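Local coordinates for lipoate-protein ligase, putative (Streptococcus pneumoniae, PDB 1VQZ) that is a putative member of the lipoate-protein ligase family, with a catalytic domain of the lipoyl protein ligase A/B family followed by a smaller C-terminal domain, at residues E30-F34 / K35-D39; H58-T61 / I62-I65; D296-A299 / V300-V303. All blocks are in the same frame, centred on the assembly; numbering follows the deposited sequence.

Contact 1: E30-F34 / K35-D39; sequences EEYAF and KHLLD. With EDO (1,2-ethanediol), chain N; EDO (1,2-ethanediol), chain L.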
loop_
_atom_site.group_PDB
_atom_site.type_symbol
_atom_site.label_atom_id
_atom_site.label_comp_id
_atom_site.label_asym_id
_atom_site.label_seq_id
_atom_site.Cartn_x
_atom_site.Cartn_y
_atom_site.Cartn_z
ATOM N N GLU A 30 -7.768 5.156 8.863
ATOM C CA GLU A 30 -7.232 5.770 7.641
ATOM C C GLU A 30 -8.232 5.635 6.502
ATOM O O GLU A 30 -8.475 6.608 5.753
ATOM C CB GLU A 30 -5.875 5.144 7.254
ATOM C CG GLU A 30 -5.213 5.765 6.016
ATOM C CD GLU A 30 -4.033 4.964 5.549
ATOM O OE1 GLU A 30 -4.201 3.744 5.384
ATOM O OE2 GLU A 30 -2.939 5.555 5.357
ATOM N N GLU A 31 -8.819 4.446 6.353
ATOM C CA GLU A 31 -9.820 4.258 5.309
ATOM C C GLU A 31 -11.047 5.158 5.501
ATOM O O GLU A 31 -11.664 5.681 4.515
ATOM C CB GLU A 31 -10.284 2.795 5.252
ATOM C CG GLU A 31 -11.140 2.514 4.025
ATOM C CD GLU A 31 -11.686 1.091 3.969
ATOM O OE1 GLU A 31 -12.276 0.589 4.955
ATOM O OE2 GLU A 31 -11.551 0.498 2.910
ATOM N N TYR A 32 -11.438 5.317 6.762
ATOM C CA TYR A 32 -12.554 6.191 7.104
ATOM C C TYR A 32 -12.292 7.651 6.682
ATOM O O TYR A 32 -13.142 8.302 6.095
ATOM C CB TYR A 32 -12.860 6.109 8.588
ATOM C CG TYR A 32 -14.197 6.715 8.916
ATOM C CD1 TYR A 32 -15.378 5.996 8.714
ATOM C CD2 TYR A 32 -14.290 7.997 9.428
ATOM C CE1 TYR A 32 -16.644 6.550 8.980
ATOM C CE2 TYR A 32 -15.560 8.575 9.723
ATOM C CZ TYR A 32 -16.736 7.835 9.490
ATOM O OH TYR A 32 -17.954 8.387 9.781
ATOM N N ALA A 33 -11.091 8.159 6.958
ATOM C CA ALA A 33 -10.724 9.465 6.501
ATOM C C ALA A 33 -10.746 9.534 4.959
ATOM O O ALA A 33 -11.335 10.460 4.384
ATOM C CB ALA A 33 -9.356 9.864 7.096
ATOM N N PHE A 34 -10.132 8.551 4.286
ATOM C CA PHE A 34 -10.061 8.525 2.823
ATOM C C PHE A 34 -11.453 8.492 2.198
ATOM O O PHE A 34 -11.800 9.324 1.326
ATOM C CB PHE A 34 -9.299 7.278 2.424
ATOM C CG PHE A 34 -9.053 7.116 0.941
ATOM C CD1 PHE A 34 -8.897 8.226 0.086
ATOM C CD2 PHE A 34 -8.842 5.823 0.419
ATOM C CE1 PHE A 34 -8.587 8.053 -1.284
ATOM C CE2 PHE A 34 -8.541 5.646 -0.931
ATOM C CZ PHE A 34 -8.421 6.770 -1.783
ATOM N N LYS A 35 -12.296 7.581 2.677
ATOM C CA LYS A 35 -13.592 7.285 1.998
ATOM C C LYS A 35 -14.849 7.933 2.571
ATOM O O LYS A 35 -15.842 8.092 1.885
ATOM C CB LYS A 35 -13.791 5.768 1.913
ATOM C CG LYS A 35 -12.723 5.075 1.132
ATOM C CD LYS A 35 -12.959 3.557 1.075
ATOM C CE LYS A 35 -11.897 2.862 0.189
ATOM N NZ LYS A 35 -12.019 1.331 0.244
ATOM N N HIS A 36 -14.776 8.338 3.814
ATOM C CA HIS A 36 -15.960 8.784 4.559
ATOM C C HIS A 36 -15.955 10.253 4.966
ATOM O O HIS A 36 -17.015 10.792 5.190
ATOM C CB HIS A 36 -16.108 7.937 5.829
ATOM C CG HIS A 36 -16.526 6.532 5.569
ATOM N ND1 HIS A 36 -17.827 6.107 5.726
ATOM C CD2 HIS A 36 -15.810 5.442 5.201
ATOM C CE1 HIS A 36 -17.893 4.817 5.447
ATOM N NE2 HIS A 36 -16.685 4.388 5.135
ATOM N N LEU A 37 -14.787 10.893 5.085
ATOM C CA LEU A 37 -14.729 12.318 5.447
ATOM C C LEU A 37 -14.687 13.191 4.192
ATOM O O LEU A 37 -13.775 14.016 3.989
ATOM C CB LEU A 37 -13.548 12.666 6.371
ATOM C CG LEU A 37 -13.498 12.016 7.775
ATOM C CD1 LEU A 37 -12.341 12.586 8.547
ATOM C CD2 LEU A 37 -14.765 12.210 8.568
ATOM N N LEU A 38 -15.731 13.034 3.393
ATOM C CA LEU A 38 -15.855 13.663 2.071
ATOM C C LEU A 38 -16.122 15.191 2.074
ATOM O O LEU A 38 -16.026 15.825 1.032
ATOM C CB LEU A 38 -16.969 12.948 1.277
ATOM C CG LEU A 38 -16.686 11.457 1.089
ATOM C CD1 LEU A 38 -17.761 10.787 0.225
ATOM C CD2 LEU A 38 -15.271 11.249 0.484
ATOM N N ASP A 39 -16.465 15.767 3.222
ATOM C CA ASP A 39 -16.581 17.222 3.358
ATOM C C ASP A 39 -15.237 17.914 3.689
ATOM O O ASP A 39 -15.202 19.122 3.851
ATOM C CB ASP A 39 -17.561 17.600 4.492
ATOM C CG ASP A 39 -19.030 17.291 4.167
ATOM O OD1 ASP A 39 -19.392 17.202 2.977
ATOM O OD2 ASP A 39 -19.825 17.171 5.131
HETATM C C1 EDO N . -16.278 1.551 4.138
HETATM O O1 EDO N . -15.391 2.468 3.506
HETATM C C2 EDO N . -15.425 0.648 5.011
HETATM O O2 EDO N . -14.713 -0.306 4.229
HETATM C C1 EDO L . -0.759 0.484 5.792
HETATM O O1 EDO L . 0.607 0.752 5.571
HETATM C C2 EDO L . -1.491 1.633 5.142
HETATM O O2 EDO L . -2.833 1.669 5.576
#
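The rings of Tyr-32 and His-36, one helical turn apart, form an offset stack with centroids 4.5 Å apart and planes 12° from parallel. His-36 CG lies beside its own backbone N (chi1 -71°), which lays the imidazole over the tyrosine. The offset brings His-36 CB over the centre of the tyrosine face, a CH-pi contact 3.5 Å from the centroid. In return, Tyr-32 CD1 lies over one face of the imidazole, toward its rim. The Tyr-32 hydroxyl is bonded to Glu-236. Leu-37 CD2 packs on the same ring, 3.9 Å from Tyr-32 CE2.

One residue earlier in each case, Glu-31 and Lys-35 form a salt bridge, OE2 to NZ 2.8 Å. Both chains are extended, and the ammonium meets the anti side of OE2, 34° out of the carboxylate plane. Lys-244 is a second partner of OE2. This is near the C-terminal end of helix 23-36, the helix of a beta-alpha-beta unit between strands 13-17 and 42-47. Tyr-32 O accepts from His-36 N at 2.8 Å and, weakly, from Leu-37 N; Leu-37 centres an inverse gamma turn. A 1,2-ethanediol bridges two side chains: O1 donates to His-36 NE2 (2.8 Å) and O2 to Glu-31 OE1 (2.7 Å).

Contact 2: H58-T61 / I62-I65; sequences HQNT and IEEI. With EDO (1,2-ethanediol), chain D; EDO (1,2-ethanediol), chain J.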
loop_
_atom_site.group_PDB
_atom_site.type_symbol
_atom_site.label_atom_id
_atom_site.label_comp_id
_atom_site.label_asym_id
_atom_site.label_seq_id
_atom_site.Cartn_x
_atom_site.Cartn_y
_atom_site.Cartn_z
ATOM N N HIS A 58 -3.862 -7.088 -3.247
ATOM C CA HIS A 58 -4.089 -8.265 -4.060
ATOM C C HIS A 58 -3.185 -9.461 -3.792
ATOM O O HIS A 58 -3.265 -10.441 -4.511
ATOM C CB HIS A 58 -4.052 -7.880 -5.530
ATOM C CG HIS A 58 -5.065 -6.845 -5.903
ATOM N ND1 HIS A 58 -6.396 -6.950 -5.554
ATOM C CD2 HIS A 58 -4.939 -5.649 -6.545
ATOM C CE1 HIS A 58 -7.055 -5.887 -5.999
ATOM N NE2 HIS A 58 -6.198 -5.076 -6.594
ATOM N N GLN A 59 -2.373 -9.401 -2.725
ATOM C CA GLN A 59 -1.472 -10.491 -2.392
ATOM C C GLN A 59 -2.279 -11.723 -1.917
ATOM O O GLN A 59 -3.323 -11.604 -1.285
ATOM C CB GLN A 59 -0.409 -10.100 -1.326
ATOM C CG GLN A 59 0.726 -9.227 -1.831
ATOM C CD GLN A 59 1.875 -9.084 -0.846
ATOM O OE1 GLN A 59 1.841 -8.243 0.068
ATOM N NE2 GLN A 59 2.918 -9.901 -1.036
ATOM N N ASN A 60 -1.747 -12.885 -2.250
ATOM C CA ASN A 60 -2.292 -14.160 -1.827
ATOM C C ASN A 60 -1.634 -14.492 -0.491
ATOM O O ASN A 60 -0.615 -15.183 -0.422
ATOM C CB ASN A 60 -2.068 -15.218 -2.916
ATOM C CG ASN A 60 -2.718 -16.554 -2.576
ATOM O OD1 ASN A 60 -3.191 -16.748 -1.465
ATOM N ND2 ASN A 60 -2.694 -17.481 -3.498
ATOM N N THR A 61 -2.231 -13.915 0.558
ATOM C CA THR A 61 -1.684 -13.845 1.904
ATOM C C THR A 61 -1.232 -15.204 2.420
ATOM O O THR A 61 -0.084 -15.360 2.863
ATOM C CB THR A 61 -2.682 -13.209 2.832
ATOM O OG1 THR A 61 -3.233 -12.039 2.194
ATOM C CG2 THR A 61 -2.007 -12.832 4.145
ATOM N N ILE A 62 -2.070 -16.203 2.218
ATOM C CA ILE A 62 -1.808 -17.547 2.737
ATOM C C ILE A 62 -0.534 -18.130 2.153
ATOM O O ILE A 62 0.167 -18.911 2.803
ATOM C CB ILE A 62 -2.999 -18.472 2.505
ATOM C CG1 ILE A 62 -2.925 -19.717 3.401
ATOM C CG2 ILE A 62 -3.095 -18.964 1.043
ATOM C CD1 ILE A 62 -2.980 -19.426 4.817
ATOM N N GLU A 63 -0.204 -17.721 0.933
ATOM C CA GLU A 63 0.984 -18.261 0.277
ATOM C C GLU A 63 2.253 -17.445 0.484
ATOM O O GLU A 63 3.303 -17.835 0.002
ATOM C CB GLU A 63 0.705 -18.360 -1.207
ATOM C CG GLU A 63 -0.342 -19.373 -1.566
ATOM C CD GLU A 63 -0.002 -20.758 -1.035
ATOM O OE1 GLU A 63 1.197 -21.112 -1.041
ATOM O OE2 GLU A 63 -0.933 -21.460 -0.591
ATOM N N GLU A 64 2.136 -16.317 1.188
ATOM C CA GLU A 64 3.233 -15.357 1.433
ATOM C C GLU A 64 3.738 -15.273 2.856
ATOM O O GLU A 64 4.865 -14.857 3.084
ATOM C CB GLU A 64 2.811 -13.936 1.118
ATOM C CG GLU A 64 2.157 -13.683 -0.208
ATOM C CD GLU A 64 2.938 -14.224 -1.371
ATOM O OE1 GLU A 64 4.169 -13.987 -1.414
ATOM O OE2 GLU A 64 2.303 -14.898 -2.221
ATOM N N ILE A 65 2.889 -15.587 3.815
ATOM C CA ILE A 65 3.230 -15.445 5.231
ATOM C C ILE A 65 3.734 -16.745 5.883
ATOM O O ILE A 65 3.114 -17.828 5.729
ATOM C CB ILE A 65 1.969 -14.953 6.015
ATOM C CG1 ILE A 65 1.542 -13.585 5.506
ATOM C CG2 ILE A 65 2.192 -14.950 7.557
ATOM C CD1 ILE A 65 2.569 -12.514 5.732
HETATM C C1 EDO D . -6.741 -10.827 -4.588
HETATM O O1 EDO D . -7.021 -9.888 -5.600
HETATM C C2 EDO D . -7.326 -10.409 -3.254
HETATM O O2 EDO D . -8.723 -10.403 -3.347
HETATM C C1 EDO J . -6.770 -17.634 -2.041
HETATM O O1 EDO J . -5.579 -18.112 -1.399
HETATM C C2 EDO J . -6.598 -17.922 -3.526
HETATM O O2 EDO J . -6.319 -19.317 -3.685
HETATM O O HOH W 1 5.312 -11.418 -0.367
HETATM O O HOH W 2 0.623 -12.899 -3.945
#
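Glu-64 folds back over the backbone of Asn-60. Its CG is anti to the carbonyl carbon (chi1 -50°), and a second bend at chi2 turns the carboxylate toward the start of the turn. CG then sits 3.2 Å from Asn-60 O. Two waters tie down the carboxylate. One donates to Glu-64 OE2 and accepts from Asn-60 N. The other donates to Glu-64 OE1 and accepts, weakly, from Gln-59 NE2. The amide of Gln-59 is turned 37° from the carboxylate plane, and its OE1 is held by Gly-56 N.

Asn-60 and Glu-63 lie side by side and point the same way, with amide and carboxylate planes 73° apart. They meet through Asn-60 ND2 and the methylene Glu-63 CG, 3.6 Å apart. The polar ends have other partners: ND2 bonds Glu-272, and Glu-63 OE1 bonds Ser-177. Asn-60 OD1 lies 3.3 Å from Ile-62 CG2 and accepts from a 1,2-ethanediol hydroxyl. Thr-61 and Ile-65 also lie side by side, pointing the same way, with Thr-61 CG2 3.9 Å from Ile-65 CG1. The threonine methyl is anti to its backbone N, while OG1 takes the place beside that N and bonds Asn-251 O.

Backbone bonds close the turn. Asn-60 O accepts from Glu-63 N at 2.9 Å. Thr-61 O accepts twice: Glu-64 N lies 2.9 Å away and well above the carbonyl plane, whereas Ile-65 N approaches at 3.1 Å nearly along the C=O axis. Asn-60 itself centres an inverse gamma turn. Residues 60-65 thus form a compact turn closed by backbone bonds to residues three and four ahead, in the loop between strand 52-55 and helix 67-73 of the catalytic domain.

Contact 3: D296-A299 / V300-V303; sequences DVAA and VEDV. With EDO (1,2-ethanediol), chain S.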
loop_
_atom_site.group_PDB
_atom_site.type_symbol
_atom_site.label_atom_id
_atom_site.label_comp_id
_atom_site.label_asym_id
_atom_site.label_seq_id
_atom_site.Cartn_x
_atom_site.Cartn_y
_atom_site.Cartn_z
ATOM N N ASP A 296 -7.823 -0.710 -8.060
ATOM C CA ASP A 296 -8.146 -2.128 -7.828
ATOM C C ASP A 296 -8.236 -2.947 -9.139
ATOM O O ASP A 296 -8.887 -2.540 -10.098
ATOM C CB ASP A 296 -9.476 -2.204 -7.097
ATOM C CG ASP A 296 -9.674 -3.502 -6.361
ATOM O OD1 ASP A 296 -9.775 -4.551 -7.007
ATOM O OD2 ASP A 296 -9.769 -3.453 -5.116
ATOM N N VAL A 297 -7.574 -4.091 -9.131
ATOM C CA VAL A 297 -7.520 -5.030 -10.263
ATOM C C VAL A 297 -8.903 -5.623 -10.625
ATOM O O VAL A 297 -9.068 -6.195 -11.700
ATOM C CB VAL A 297 -6.405 -6.143 -10.048
ATOM C CG1 VAL A 297 -6.895 -7.262 -9.194
ATOM C CG2 VAL A 297 -5.918 -6.689 -11.354
ATOM N N ALA A 298 -9.908 -5.410 -9.777
ATOM C CA ALA A 298 -11.282 -5.853 -10.077
ATOM C C ALA A 298 -11.778 -5.383 -11.434
ATOM O O ALA A 298 -12.475 -6.143 -12.119
ATOM C CB ALA A 298 -12.259 -5.390 -9.004
ATOM N N ALA A 299 -11.419 -4.153 -11.819
ATOM C CA ALA A 299 -11.746 -3.598 -13.132
ATOM C C ALA A 299 -11.201 -4.410 -14.305
ATOM O O ALA A 299 -11.844 -4.516 -15.334
ATOM C CB ALA A 299 -11.280 -2.154 -13.239
ATOM N N VAL A 300 -10.035 -5.004 -14.152
ATOM C CA VAL A 300 -9.475 -5.868 -15.183
ATOM C C VAL A 300 -10.214 -7.230 -15.230
ATOM O O VAL A 300 -10.611 -7.717 -16.315
ATOM C CB VAL A 300 -7.963 -6.045 -14.962
ATOM C CG1 VAL A 300 -7.351 -6.941 -16.013
ATOM C CG2 VAL A 300 -7.261 -4.668 -14.921
ATOM N N GLU A 301 -10.414 -7.834 -14.059
ATOM C CA GLU A 301 -11.295 -9.004 -13.919
ATOM C C GLU A 301 -12.598 -8.723 -14.651
ATOM O O GLU A 301 -13.065 -9.570 -15.396
ATOM C CB GLU A 301 -11.575 -9.307 -12.441
ATOM C CG GLU A 301 -10.318 -9.745 -11.673
ATOM C CD GLU A 301 -10.460 -9.695 -10.147
ATOM O OE1 GLU A 301 -11.522 -9.271 -9.631
ATOM O OE2 GLU A 301 -9.480 -10.042 -9.462
ATOM N N ASP A 302 -13.165 -7.518 -14.475
ATOM C CA ASP A 302 -14.496 -7.240 -15.029
ATOM C C ASP A 302 -14.522 -7.243 -16.560
ATOM O O ASP A 302 -15.461 -7.750 -17.159
ATOM C CB ASP A 302 -15.056 -5.938 -14.485
ATOM C CG ASP A 302 -15.441 -6.023 -13.003
ATOM O OD1 ASP A 302 -15.472 -7.135 -12.408
ATOM O OD2 ASP A 302 -15.696 -4.953 -12.432
ATOM N N VAL A 303 -13.468 -6.726 -17.172
ATOM C CA VAL A 303 -13.365 -6.644 -18.617
ATOM C C VAL A 303 -13.050 -8.003 -19.223
ATOM O O VAL A 303 -13.296 -8.210 -20.392
ATOM C CB VAL A 303 -12.328 -5.549 -19.094
ATOM C CG1 VAL A 303 -10.886 -5.938 -18.861
ATOM C CG2 VAL A 303 -12.497 -5.255 -20.589
HETATM C C1 EDO S . -10.190 -7.401 -4.509
HETATM O O1 EDO S . -10.392 -6.936 -5.904
HETATM C C2 EDO S . -8.860 -7.070 -3.790
HETATM O O2 EDO S . -8.850 -6.858 -2.347
#
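Val-297 O is gripped by two backbone N-H groups of the following turn. Val-300 N lies 2.9 Å from it, above the carbonyl plane. Glu-301 N is 3.2 Å from the same oxygen but much straighter, with an N-H...O angle of 165°. Asp-302 N continues the pattern, 2.8 Å from Ala-298 O.

Asp-296 caps this start. Its CG is anti to the backbone N (chi1 -159°), which brings OD1 to Ala-298 N. OD1 accepts from that N at 2.9 Å through its anti lone pair. The hydroxyl O1 of a 1,2-ethanediol donates to OD1 as well, at 2.7 Å. The Ala-298 N-H, at the start of the helix, would probably help to stabilise the negative charge.

Glu-301 lies back along the first turn with an extended chain. Its OE1 passes 3.5 Å from Ala-298 CA, and its OE2 comes 3.8 Å from Val-297 CG1. Val-297 and Glu-301 cross at about a right angle, the carboxylate end beside the valine methyl CG1. OE2 also bonds the backbone N of Ile-287, joining the helix to strand 281-289. The other methyl of Val-297, CG2, packs on Val-300 CB, and Phe-327 also touches the Val-297 side chain. Asp-302 lies with its carboxylate beside Ala-298 O, and its OD1 forms a salt bridge with Arg-305.

An aspartate side chain bonded to the N-H two residues ahead, just before the first turn, is a classic helix N-terminal capping arrangement, here at the N-terminal end of helix 298-304 of the C-terminal domain.

Overall arrangement
The three contacts follow one another along the chain. Contacts 1 and 2 belong to the catalytic domain. Contact 1 lies at the C-terminal end of helix 23-36 beside the large mixed sheet, and contact 2 lies in the loop after strand 52-55 of the small three-stranded sheet. Their centres are about 27 Å apart. Contact 3 lies at the N-terminal end of helix 298-304, next to strand 281-289 of the four-stranded sheet, its centre about 23 Å from that of contact 1. Contacts 2 and 3 have centres about 19 Å apart but touch: His-58 packs on Asp-296 and Val-297. With its backbone bond to Gly-289, His-58 probably helps to join the catalytic and C-terminal regions; contact 1 stands apart.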